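Local coordinates for protein WZI (Escherichia coli, PDB 2YNK) that probably binds capsular carbohydrate as an outer-membrane beta-barrel lectin and takes part in the assembly of group 1 capsule, at residues W16-V22 / S50-L55; P154-G158 / Y326-H330; A271-F277 / S288-I294. All coordinates share one frame; numbering follows the deposited sequence.

Contact 1: residues W16-V22 / S50-L55; sequences WLSDRGV and SEQVVL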
loop_
_atom_site.group_PDB
_atom_site.type_symbol
_atom_site.label_atom_id
_atom_site.label_comp_id
_atom_site.label_asym_id
_atom_site.label_seq_id
_atom_site.Cartn_x
_atom_site.Cartn_y
_atom_site.Cartn_z
ATOM N N TRP A 16 -4.322 -14.798 -0.226
ATOM C CA TRP A 16 -4.338 -16.210 -0.573
ATOM C C TRP A 16 -5.618 -16.822 -0.056
ATOM O O TRP A 16 -6.372 -17.439 -0.802
ATOM C CB TRP A 16 -3.103 -16.884 0.029
ATOM C CG TRP A 16 -2.818 -18.301 -0.418
ATOM C CD1 TRP A 16 -1.984 -18.713 -1.449
ATOM C CD2 TRP A 16 -3.315 -19.545 0.186
ATOM N NE1 TRP A 16 -1.956 -20.084 -1.535
ATOM C CE2 TRP A 16 -2.722 -20.640 -0.579
ATOM C CE3 TRP A 16 -4.161 -19.846 1.241
ATOM C CZ2 TRP A 16 -2.990 -21.972 -0.287
ATOM C CZ3 TRP A 16 -4.418 -21.192 1.533
ATOM C CH2 TRP A 16 -3.849 -22.227 0.783
ATOM N N LEU A 17 -5.888 -16.612 1.227
ATOM C CA LEU A 17 -7.072 -17.164 1.870
ATOM C C LEU A 17 -8.369 -16.631 1.249
ATOM O O LEU A 17 -9.344 -17.375 1.089
ATOM C CB LEU A 17 -7.033 -16.866 3.375
ATOM C CG LEU A 17 -5.952 -17.630 4.149
ATOM C CD1 LEU A 17 -5.555 -16.882 5.407
ATOM C CD2 LEU A 17 -6.428 -19.041 4.482
ATOM N N SER A 18 -8.369 -15.349 0.889
ATOM C CA SER A 18 -9.575 -14.687 0.386
ATOM C C SER A 18 -9.936 -15.162 -1.012
ATOM O O SER A 18 -11.097 -15.434 -1.297
ATOM C CB SER A 18 -9.401 -13.162 0.403
ATOM O OG SER A 18 -10.342 -12.510 -0.438
ATOM N N ASP A 19 -8.938 -15.266 -1.878
ATOM C CA ASP A 19 -9.177 -15.624 -3.274
ATOM C C ASP A 19 -9.496 -17.103 -3.445
ATOM O O ASP A 19 -10.056 -17.501 -4.453
ATOM C CB ASP A 19 -7.970 -15.243 -4.133
ATOM C CG ASP A 19 -7.855 -13.743 -4.352
ATOM O OD1 ASP A 19 -8.459 -12.961 -3.583
ATOM O OD2 ASP A 19 -7.158 -13.344 -5.306
ATOM N N ARG A 20 -9.125 -17.909 -2.457
ATOM C CA ARG A 20 -9.483 -19.317 -2.422
ATOM C C ARG A 20 -10.811 -19.540 -1.718
ATOM O O ARG A 20 -11.214 -20.676 -1.542
ATOM C CB ARG A 20 -8.408 -20.121 -1.692
ATOM C CG ARG A 20 -7.074 -20.181 -2.414
ATOM C CD ARG A 20 -6.067 -21.008 -1.632
ATOM N NE ARG A 20 -6.464 -22.413 -1.557
ATOM C CZ ARG A 20 -6.306 -23.305 -2.531
ATOM N NH1 ARG A 20 -5.749 -22.959 -3.685
ATOM N NH2 ARG A 20 -6.714 -24.559 -2.351
ATOM N N GLY A 21 -11.477 -18.471 -1.287
ATOM C CA GLY A 21 -12.779 -18.586 -0.637
ATOM C C GLY A 21 -12.779 -19.084 0.803
ATOM O O GLY A 21 -13.843 -19.277 1.382
ATOM N N VAL A 22 -11.608 -19.285 1.394
ATOM C CA VAL A 22 -11.515 -19.719 2.784
ATOM C C VAL A 22 -11.936 -18.632 3.769
ATOM O O VAL A 22 -12.363 -18.943 4.874
ATOM C CB VAL A 22 -10.086 -20.133 3.140
ATOM C CG1 VAL A 22 -10.001 -20.559 4.598
ATOM C CG2 VAL A 22 -9.608 -21.234 2.204
ATOM N N SER A 50 -2.792 -27.215 3.595
ATOM C CA SER A 50 -2.164 -25.970 3.179
ATOM C C SER A 50 -2.955 -24.790 3.720
ATOM O O SER A 50 -2.372 -23.811 4.176
ATOM C CB SER A 50 -2.056 -25.887 1.654
ATOM O OG SER A 50 -3.326 -26.004 1.037
ATOM N N GLU A 51 -4.279 -24.896 3.697
ATOM C CA GLU A 51 -5.138 -23.805 4.154
ATOM C C GLU A 51 -5.104 -23.581 5.669
ATOM O O GLU A 51 -5.306 -22.459 6.134
ATOM C CB GLU A 51 -6.574 -24.010 3.660
ATOM C CG GLU A 51 -6.687 -23.934 2.144
ATOM C CD GLU A 51 -8.053 -24.312 1.615
ATOM O OE1 GLU A 51 -8.776 -25.110 2.263
ATOM O OE2 GLU A 51 -8.392 -23.817 0.519
ATOM N N GLN A 52 -4.835 -24.631 6.436
ATOM C CA GLN A 52 -4.757 -24.498 7.891
ATOM C C GLN A 52 -3.426 -23.859 8.259
ATOM O O GLN A 52 -3.356 -23.046 9.172
ATOM C CB GLN A 52 -4.933 -25.854 8.581
ATOM C CG GLN A 52 -6.072 -26.685 7.996
ATOM C CD GLN A 52 -6.845 -27.490 9.030
ATOM O OE1 GLN A 52 -6.965 -28.717 8.921
ATOM N NE2 GLN A 52 -7.389 -26.800 10.030
ATOM N N VAL A 53 -2.381 -24.223 7.521
ATOM C CA VAL A 53 -1.059 -23.611 7.678
ATOM C C VAL A 53 -1.111 -22.089 7.488
ATOM O O VAL A 53 -0.634 -21.332 8.331
ATOM C CB VAL A 53 -0.046 -24.207 6.672
ATOM C CG1 VAL A 53 1.244 -23.395 6.647
ATOM C CG2 VAL A 53 0.243 -25.663 6.999
ATOM N N VAL A 54 -1.701 -21.639 6.387
ATOM C CA VAL A 54 -1.829 -20.208 6.156
ATOM C C VAL A 54 -2.662 -19.568 7.266
ATOM O O VAL A 54 -2.220 -18.607 7.877
ATOM C CB VAL A 54 -2.413 -19.876 4.765
ATOM C CG1 VAL A 54 -2.614 -18.376 4.623
ATOM C CG2 VAL A 54 -1.499 -20.392 3.657
ATOM N N LEU A 55 -3.850 -20.107 7.535
ATOM C CA LEU A 55 -4.712 -19.602 8.616
ATOM C C LEU A 55 -3.977 -19.341 9.932
ATOM O O LEU A 55 -4.139 -18.285 10.545
ATOM C CB LEU A 55 -5.866 -20.582 8.904
ATOM C CG LEU A 55 -7.156 -20.413 8.097
ATOM C CD1 LEU A 55 -8.242 -21.322 8.652
ATOM C CD2 LEU A 55 -7.625 -18.963 8.086
#

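Contact 2: residues P154-G158 / Y326-H330; sequences PGYEG and YLEAH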
loop_
_atom_site.group_PDB
_atom_site.type_symbol
_atom_site.label_atom_id
_atom_site.label_comp_id
_atom_site.label_asym_id
_atom_site.label_seq_id
_atom_site.Cartn_x
_atom_site.Cartn_y
_atom_site.Cartn_z
ATOM N N PRO A 154 -6.544 -2.394 -5.238
ATOM C CA PRO A 154 -6.242 -3.814 -5.278
ATOM C C PRO A 154 -4.886 -4.160 -5.868
ATOM O O PRO A 154 -4.523 -5.339 -5.920
ATOM C CB PRO A 154 -7.345 -4.359 -6.176
ATOM C CG PRO A 154 -7.590 -3.252 -7.142
ATOM C CD PRO A 154 -7.285 -1.963 -6.436
ATOM N N GLY A 155 -4.136 -3.154 -6.296
ATOM C CA GLY A 155 -2.861 -3.397 -6.938
ATOM C C GLY A 155 -1.832 -3.876 -5.949
ATOM O O GLY A 155 -1.938 -3.596 -4.753
ATOM N N TYR A 156 -0.840 -4.604 -6.465
ATOM C CA TYR A 156 0.283 -5.080 -5.670
ATOM C C TYR A 156 1.535 -4.239 -5.893
ATOM O O TYR A 156 2.385 -4.134 -5.011
ATOM C CB TYR A 156 0.566 -6.551 -5.983
ATOM C CG TYR A 156 -0.434 -7.493 -5.346
ATOM C CD1 TYR A 156 -0.354 -7.803 -3.999
ATOM C CD2 TYR A 156 -1.473 -8.046 -6.085
ATOM C CE1 TYR A 156 -1.269 -8.658 -3.401
ATOM C CE2 TYR A 156 -2.390 -8.904 -5.501
ATOM C CZ TYR A 156 -2.282 -9.209 -4.154
ATOM O OH TYR A 156 -3.190 -10.041 -3.551
ATOM N N GLU A 157 1.642 -3.638 -7.071
ATOM C CA GLU A 157 2.838 -2.884 -7.443
ATOM C C GLU A 157 2.717 -1.392 -7.098
ATOM O O GLU A 157 3.722 -0.696 -6.957
ATOM C CB GLU A 157 3.114 -3.055 -8.932
ATOM C CG GLU A 157 4.596 -3.183 -9.249
ATOM C CD GLU A 157 5.123 -4.577 -8.990
ATOM O OE1 GLU A 157 4.397 -5.545 -9.297
ATOM O OE2 GLU A 157 6.258 -4.706 -8.490
ATOM N N GLY A 158 1.482 -0.922 -6.950
ATOM C CA GLY A 158 1.203 0.484 -6.706
ATOM C C GLY A 158 -0.275 0.771 -6.525
ATOM O O GLY A 158 -1.131 -0.040 -6.893
ATOM N N TYR A 326 1.195 -12.817 -9.274
ATOM C CA TYR A 326 0.399 -11.794 -9.933
ATOM C C TYR A 326 1.083 -11.304 -11.203
ATOM O O TYR A 326 2.302 -11.397 -11.344
ATOM C CB TYR A 326 0.074 -10.634 -8.974
ATOM C CG TYR A 326 1.258 -9.788 -8.562
ATOM C CD1 TYR A 326 1.918 -8.982 -9.488
ATOM C CD2 TYR A 326 1.705 -9.763 -7.250
ATOM C CE1 TYR A 326 2.996 -8.203 -9.126
ATOM C CE2 TYR A 326 2.785 -8.983 -6.880
ATOM C CZ TYR A 326 3.428 -8.205 -7.827
ATOM O OH TYR A 326 4.515 -7.423 -7.485
ATOM N N LEU A 327 0.281 -10.808 -12.132
ATOM C CA LEU A 327 0.786 -10.146 -13.325
ATOM C C LEU A 327 0.019 -8.839 -13.425
ATOM O O LEU A 327 -1.214 -8.846 -13.425
ATOM C CB LEU A 327 0.584 -11.012 -14.566
ATOM C CG LEU A 327 1.282 -10.533 -15.845
ATOM C CD1 LEU A 327 2.760 -10.262 -15.593
ATOM C CD2 LEU A 327 1.123 -11.531 -16.987
ATOM N N GLU A 328 0.743 -7.721 -13.487
ATOM C CA GLU A 328 0.133 -6.414 -13.297
ATOM C C GLU A 328 0.701 -5.364 -14.269
ATOM O O GLU A 328 1.919 -5.271 -14.446
ATOM C CB GLU A 328 0.349 -5.984 -11.838
ATOM C CG GLU A 328 -0.495 -4.797 -11.395
ATOM C CD GLU A 328 -0.455 -4.557 -9.895
ATOM O OE1 GLU A 328 -0.497 -5.539 -9.123
ATOM O OE2 GLU A 328 -0.395 -3.378 -9.476
ATOM N N ALA A 329 -0.185 -4.582 -14.894
ATOM C CA ALA A 329 0.216 -3.535 -15.850
ATOM C C ALA A 329 -0.257 -2.157 -15.391
ATOM O O ALA A 329 -1.399 -2.018 -14.963
ATOM C CB ALA A 329 -0.325 -3.840 -17.239
ATOM N N HIS A 330 0.623 -1.155 -15.456
ATOM C CA HIS A 330 0.278 0.226 -15.096
ATOM C C HIS A 330 0.509 1.156 -16.250
ATOM O O HIS A 330 1.407 0.940 -17.055
ATOM C CB HIS A 330 1.154 0.722 -13.956
ATOM C CG HIS A 330 0.941 0.017 -12.640
ATOM N ND1 HIS A 330 1.388 0.526 -11.488
ATOM C CD2 HIS A 330 0.302 -1.182 -12.317
ATOM C CE1 HIS A 330 1.071 -0.300 -10.479
ATOM N NE2 HIS A 330 0.407 -1.344 -10.990
#

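Contact 3: residues A271-F277 / S288-I294; sequences AGFDFKF and SFYGQMI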
loop_
_atom_site.group_PDB
_atom_site.type_symbol
_atom_site.label_atom_id
_atom_site.label_comp_id
_atom_site.label_asym_id
_atom_site.label_seq_id
_atom_site.Cartn_x
_atom_site.Cartn_y
_atom_site.Cartn_z
ATOM N N ALA A 271 -9.336 11.438 -8.575
ATOM C CA ALA A 271 -10.540 10.651 -8.300
ATOM C C ALA A 271 -10.702 9.512 -9.302
ATOM O O ALA A 271 -10.411 9.668 -10.483
ATOM C CB ALA A 271 -11.770 11.547 -8.301
ATOM N N GLY A 272 -11.152 8.363 -8.812
ATOM C CA GLY A 272 -11.373 7.220 -9.674
ATOM C C GLY A 272 -11.962 6.002 -8.992
ATOM O O GLY A 272 -12.344 6.050 -7.827
ATOM N N PHE A 273 -12.018 4.903 -9.741
ATOM C CA PHE A 273 -12.641 3.666 -9.284
ATOM C C PHE A 273 -11.673 2.504 -9.391
ATOM O O PHE A 273 -10.714 2.541 -10.168
ATOM C CB PHE A 273 -13.885 3.346 -10.114
ATOM C CG PHE A 273 -14.836 4.496 -10.254
ATOM C CD1 PHE A 273 -15.571 4.938 -9.167
ATOM C CD2 PHE A 273 -15.002 5.133 -11.471
ATOM C CE1 PHE A 273 -16.460 5.996 -9.287
ATOM C CE2 PHE A 273 -15.879 6.198 -11.602
ATOM C CZ PHE A 273 -16.611 6.631 -10.507
ATOM N N ASP A 274 -11.941 1.473 -8.600
ATOM C CA ASP A 274 -11.212 0.212 -8.688
ATOM C C ASP A 274 -12.177 -0.956 -8.546
ATOM O O ASP A 274 -13.299 -0.788 -8.072
ATOM C CB ASP A 274 -10.093 0.128 -7.638
ATOM C CG ASP A 274 -10.390 0.935 -6.374
ATOM O OD1 ASP A 274 -10.349 2.195 -6.417
ATOM O OD2 ASP A 274 -10.643 0.309 -5.324
ATOM N N PHE A 275 -11.744 -2.133 -8.986
ATOM C CA PHE A 275 -12.524 -3.357 -8.798
ATOM C C PHE A 275 -11.596 -4.554 -8.613
ATOM O O PHE A 275 -10.430 -4.520 -9.019
ATOM C CB PHE A 275 -13.456 -3.609 -9.995
ATOM C CG PHE A 275 -12.766 -4.247 -11.167
ATOM C CD1 PHE A 275 -12.661 -5.633 -11.259
ATOM C CD2 PHE A 275 -12.187 -3.463 -12.159
ATOM C CE1 PHE A 275 -12.001 -6.220 -12.325
ATOM C CE2 PHE A 275 -11.529 -4.045 -13.230
ATOM C CZ PHE A 275 -11.434 -5.423 -13.314
ATOM N N LYS A 276 -12.126 -5.601 -7.990
ATOM C CA LYS A 276 -11.483 -6.910 -7.965
ATOM C C LYS A 276 -12.575 -7.980 -8.149
ATOM O O LYS A 276 -13.606 -7.942 -7.468
ATOM C CB LYS A 276 -10.698 -7.127 -6.655
ATOM C CG LYS A 276 -9.924 -8.444 -6.623
ATOM C CD LYS A 276 -9.154 -8.702 -5.335
ATOM C CE LYS A 276 -8.617 -10.138 -5.301
ATOM N NZ LYS A 276 -7.511 -10.398 -4.325
ATOM N N PHE A 277 -12.345 -8.916 -9.072
ATOM C CA PHE A 277 -13.316 -9.959 -9.392
ATOM C C PHE A 277 -12.755 -11.353 -9.124
ATOM O O PHE A 277 -11.865 -11.809 -9.831
ATOM C CB PHE A 277 -13.743 -9.851 -10.856
ATOM C CG PHE A 277 -14.875 -10.771 -11.223
ATOM C CD1 PHE A 277 -16.190 -10.419 -10.949
ATOM C CD2 PHE A 277 -14.630 -11.988 -11.840
ATOM C CE1 PHE A 277 -17.238 -11.265 -11.285
ATOM C CE2 PHE A 277 -15.673 -12.834 -12.178
ATOM C CZ PHE A 277 -16.977 -12.472 -11.902
ATOM N N SER A 288 -8.008 -14.284 -9.478
ATOM C CA SER A 288 -8.802 -13.070 -9.540
ATOM C C SER A 288 -8.197 -12.133 -10.547
ATOM O O SER A 288 -7.035 -12.267 -10.910
ATOM C CB SER A 288 -8.845 -12.372 -8.187
ATOM O OG SER A 288 -9.212 -13.264 -7.155
ATOM N N PHE A 289 -8.992 -11.181 -11.003
ATOM C CA PHE A 289 -8.445 -10.083 -11.762
ATOM C C PHE A 289 -8.989 -8.769 -11.222
ATOM O O PHE A 289 -10.102 -8.716 -10.684
ATOM C CB PHE A 289 -8.658 -10.258 -13.273
ATOM C CG PHE A 289 -10.095 -10.230 -13.718
ATOM C CD1 PHE A 289 -10.867 -11.387 -13.706
ATOM C CD2 PHE A 289 -10.660 -9.058 -14.211
ATOM C CE1 PHE A 289 -12.190 -11.368 -14.145
ATOM C CE2 PHE A 289 -11.979 -9.031 -14.658
ATOM C CZ PHE A 289 -12.749 -10.187 -14.623
ATOM N N TYR A 290 -8.165 -7.729 -11.336
ATOM C CA TYR A 290 -8.460 -6.436 -10.750
ATOM C C TYR A 290 -8.030 -5.282 -11.658
ATOM O O TYR A 290 -7.206 -5.451 -12.556
ATOM C CB TYR A 290 -7.772 -6.322 -9.393
ATOM C CG TYR A 290 -6.283 -6.621 -9.421
ATOM C CD1 TYR A 290 -5.363 -5.635 -9.787
ATOM C CD2 TYR A 290 -5.796 -7.881 -9.077
ATOM C CE1 TYR A 290 -4.009 -5.899 -9.821
ATOM C CE2 TYR A 290 -4.436 -8.152 -9.105
ATOM C CZ TYR A 290 -3.544 -7.151 -9.476
ATOM O OH TYR A 290 -2.189 -7.394 -9.509
ATOM N N GLY A 291 -8.598 -4.107 -11.399
ATOM C CA GLY A 291 -8.305 -2.898 -12.169
ATOM C C GLY A 291 -8.560 -1.619 -11.387
ATOM O O GLY A 291 -9.346 -1.602 -10.438
ATOM N N GLN A 292 -7.887 -0.546 -11.786
ATOM C CA GLN A 292 -8.041 0.748 -11.133
ATOM C C GLN A 292 -7.883 1.855 -12.160
ATOM O O GLN A 292 -6.976 1.805 -12.999
ATOM C CB GLN A 292 -7.000 0.906 -10.017
ATOM C CG GLN A 292 -7.070 2.230 -9.265
ATOM C CD GLN A 292 -6.128 2.280 -8.075
ATOM O OE1 GLN A 292 -4.918 2.092 -8.220
ATOM N NE2 GLN A 292 -6.681 2.533 -6.889
HETATM N N MSE A 293 -8.766 2.845 -12.098
HETATM C CA MSE A 293 -8.736 3.957 -13.043
HETATM C C MSE A 293 -8.886 5.249 -12.300
HETATM O O MSE A 293 -9.988 5.617 -11.922
HETATM C CB MSE A 293 -9.857 3.793 -14.066
HETATM C CG MSE A 293 -9.796 4.866 -15.155
HETATM SE SE MSE A 293 -11.486 4.890 -16.172
HETATM C CE MSE A 293 -10.906 5.913 -17.754
ATOM N N ILE A 294 -7.775 5.951 -12.092
ATOM C CA ILE A 294 -7.802 7.260 -11.448
ATOM C C ILE A 294 -7.565 8.344 -12.477
ATOM O O ILE A 294 -6.697 8.199 -13.334
ATOM C CB ILE A 294 -6.725 7.388 -10.376
ATOM C CG1 ILE A 294 -6.916 6.313 -9.313
ATOM C CG2 ILE A 294 -6.790 8.767 -9.746
ATOM C CD1 ILE A 294 -8.168 6.490 -8.485
#

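Contact 1: residues W16-V22 / S50-L55
With CG anti to the backbone N (chi1 -170°), the indole of Trp-16 swings out to the helix of 50-55, where Val-54 turns its CG2 branch, anti to the carbonyl carbon, over the six-membered ring. This CH-pi contact places Val-54 CG2 3.8 Å from the centroid of the Trp-16 six-membered ring, while Arg-20 CD lies on the opposite face. Ser-50 OG sits at the ring edge, and Glu-51 CG packs 3.6 Å from Trp-16 CH2. The other branch of Val-54, CG1, slides past Leu-17 and meets CD1; the CD2 branch of Leu-17 reaches Leu-55 CD2 at 3.8 Å.

Beside these apolar contacts, the extended Glu-51 chain carries its carboxylate to Arg-20. Arg-20 NE donates to Glu-51 OE2 over 3.2 Å, nearly in the guanidinium plane and on the anti lone pair of the oxygen. NH2 adds a weak bond to the same OE2. Glu-51 OE1 instead takes the backbone N-H groups of Ser-47 and Tyr-48, while Trp-16 NE1 is bonded to His-316 O. Helix 8-19 ends in a Schellman motif at Gly-21. Sharing the Glu-51 charge between Arg-20 and two peptide N-H groups would be expected to favour its ionised form; the salt bridge ties the residue just after helix 8-19 to the first turn of helix 49-65.

Contact 2: residues P154-G158 / Y326-H330
The rings of Tyr-156 and Tyr-326 lie nearly parallel, their planes 3° apart, but they are slid so far past each other that they barely overlap, with centroids 5.1 Å apart. One face of Tyr-326 is covered by Tyr-156 CB, in a CH-pi contact 3.7 Å from the centroid. At the edge of the Tyr-326 ring is Glu-157 OE1, and at the edge of the Tyr-156 ring is Glu-328 OE1. The imidazole of His-330 turns its edge to the backbone of Gly-158, with His-330 CE1 3.6 Å from Gly-158 N.

Between the aromatic groups the carboxylate of Glu-328 receives two successive peptide N-H groups. Tyr-156 N bonds to Glu-328 OE1 over 2.8 Å, using the syn lone pair, and Glu-157 N reaches Glu-328 OE2 over 3.2 Å from above the carboxylate plane. CG anti to the backbone N (chi1 -167°) and an extended chain beyond it carry this carboxylate from the strand to the loop. His-330 NE2 also donates to Glu-328 OE2, over 2.7 Å and almost straight, so OE2 takes two donors and the rotation of the carboxylate is fixed. His-330 ND1 is bonded in turn to Asp-361, while Tyr-290 OH joins Glu-328 OE1.

Farther along the loop, Tyr-326 OH donates to Glu-157 OE1 over 2.6 Å. Glu-157 bends at chi2 (80°) to bring its carboxylate there, and its OE2 forms a salt bridge with Arg-387. The Tyr-156 hydroxyl is taken up by Glu-313, and Arg-11 makes a cation-pi contact with the Tyr-156 ring. With Tyr-326, Glu-328 and His-330 buried and Leu-327 and Ala-329 exposed, this is the pattern of a beta-barrel strand with a polar inner face, here meeting a loop folded into the barrel interior.

Contact 3: residues A271-F277 / S288-I294
Phe-273, Phe-275 and Phe-277 exchange pairs of backbone hydrogen bonds with Met-293, Gly-291 and Phe-289, six bonds that join strands 268-278 and 287-295 into a beta-hairpin of the barrel wall. The segments run antiparallel, their N-to-C directions 174° apart. Met-293 N to Phe-273 O and Phe-277 N to Phe-289 O are both 2.8 Å long and nearly straight; the return bond from Phe-289 N to Phe-277 O stretches to 3.2 Å. CA-H...O contacts such as Asp-274 CA to Gly-291 O accompany the non-hydrogen-bonded pairs, Asp-274 with Gln-292 and Lys-276 with Tyr-290.

Asp-274, Lys-276, Tyr-290 and Gln-292 share one face, and their polar ends look beyond the hairpin. Asp-274 pairs with Arg-217, Lys-276 with Glu-313 and Asp-19, and the Tyr-290 hydroxyl points to Glu-328 on strand 322-331, while the Gln-292 amide is held by Leu-160 N and Trp-152 O. Asp-274 and Gln-292 lie side by side, their flat ends 85° apart.

The other face carries the aromatic cluster of Phe-275, Phe-277 and Phe-289, partly exposed on the outer side, consistent with the lipid-facing surface of an outer-membrane barrel. Phe-275 takes the position between backbone N and carbonyl carbon (chi1 81°), which lays its ring across the neighbouring strand: Gly-291 N lies over its face, 3.5 Å from Phe-275 CE2, where glycine offers only backbone. Phe-275 CE1 comes within 3.7 Å of Phe-289 CE2, the two rings oblique. Phe-277 and Phe-289 stand side by side pointing the same way; Phe-277 CB rests over the Phe-289 face, 4.1 Å from the centroid, and Phe-277 CD2 touches Phe-289 CE1 at 3.4 Å.

Contact 3 and the strand of contact 2 belong to the same barrel sheet, while contact 1 joins two N-terminal helices that reach it through Asp-19. Contact 3 is nested in sequence inside the loop closed by contact 2, and their centres are about 10 Å apart; Glu-328 OE1 and Tyr-290 OH, 2.5 Å apart, are probably hydrogen-bonded, and Pro-154 packs on Asp-274. Asp-19 OD1 is 2.8 Å from Lys-276 NZ in a salt bridge, and Asp-19 OD2 probably bonds to Ser-288 OG. Contacts 1 and 2 do not touch; their nearest atoms are about 5 Å apart. Among bound alkanes, a hexane lies about 6 Å from the Phe-273 side chain and a dodecane about 10 Å from that of Ser-50.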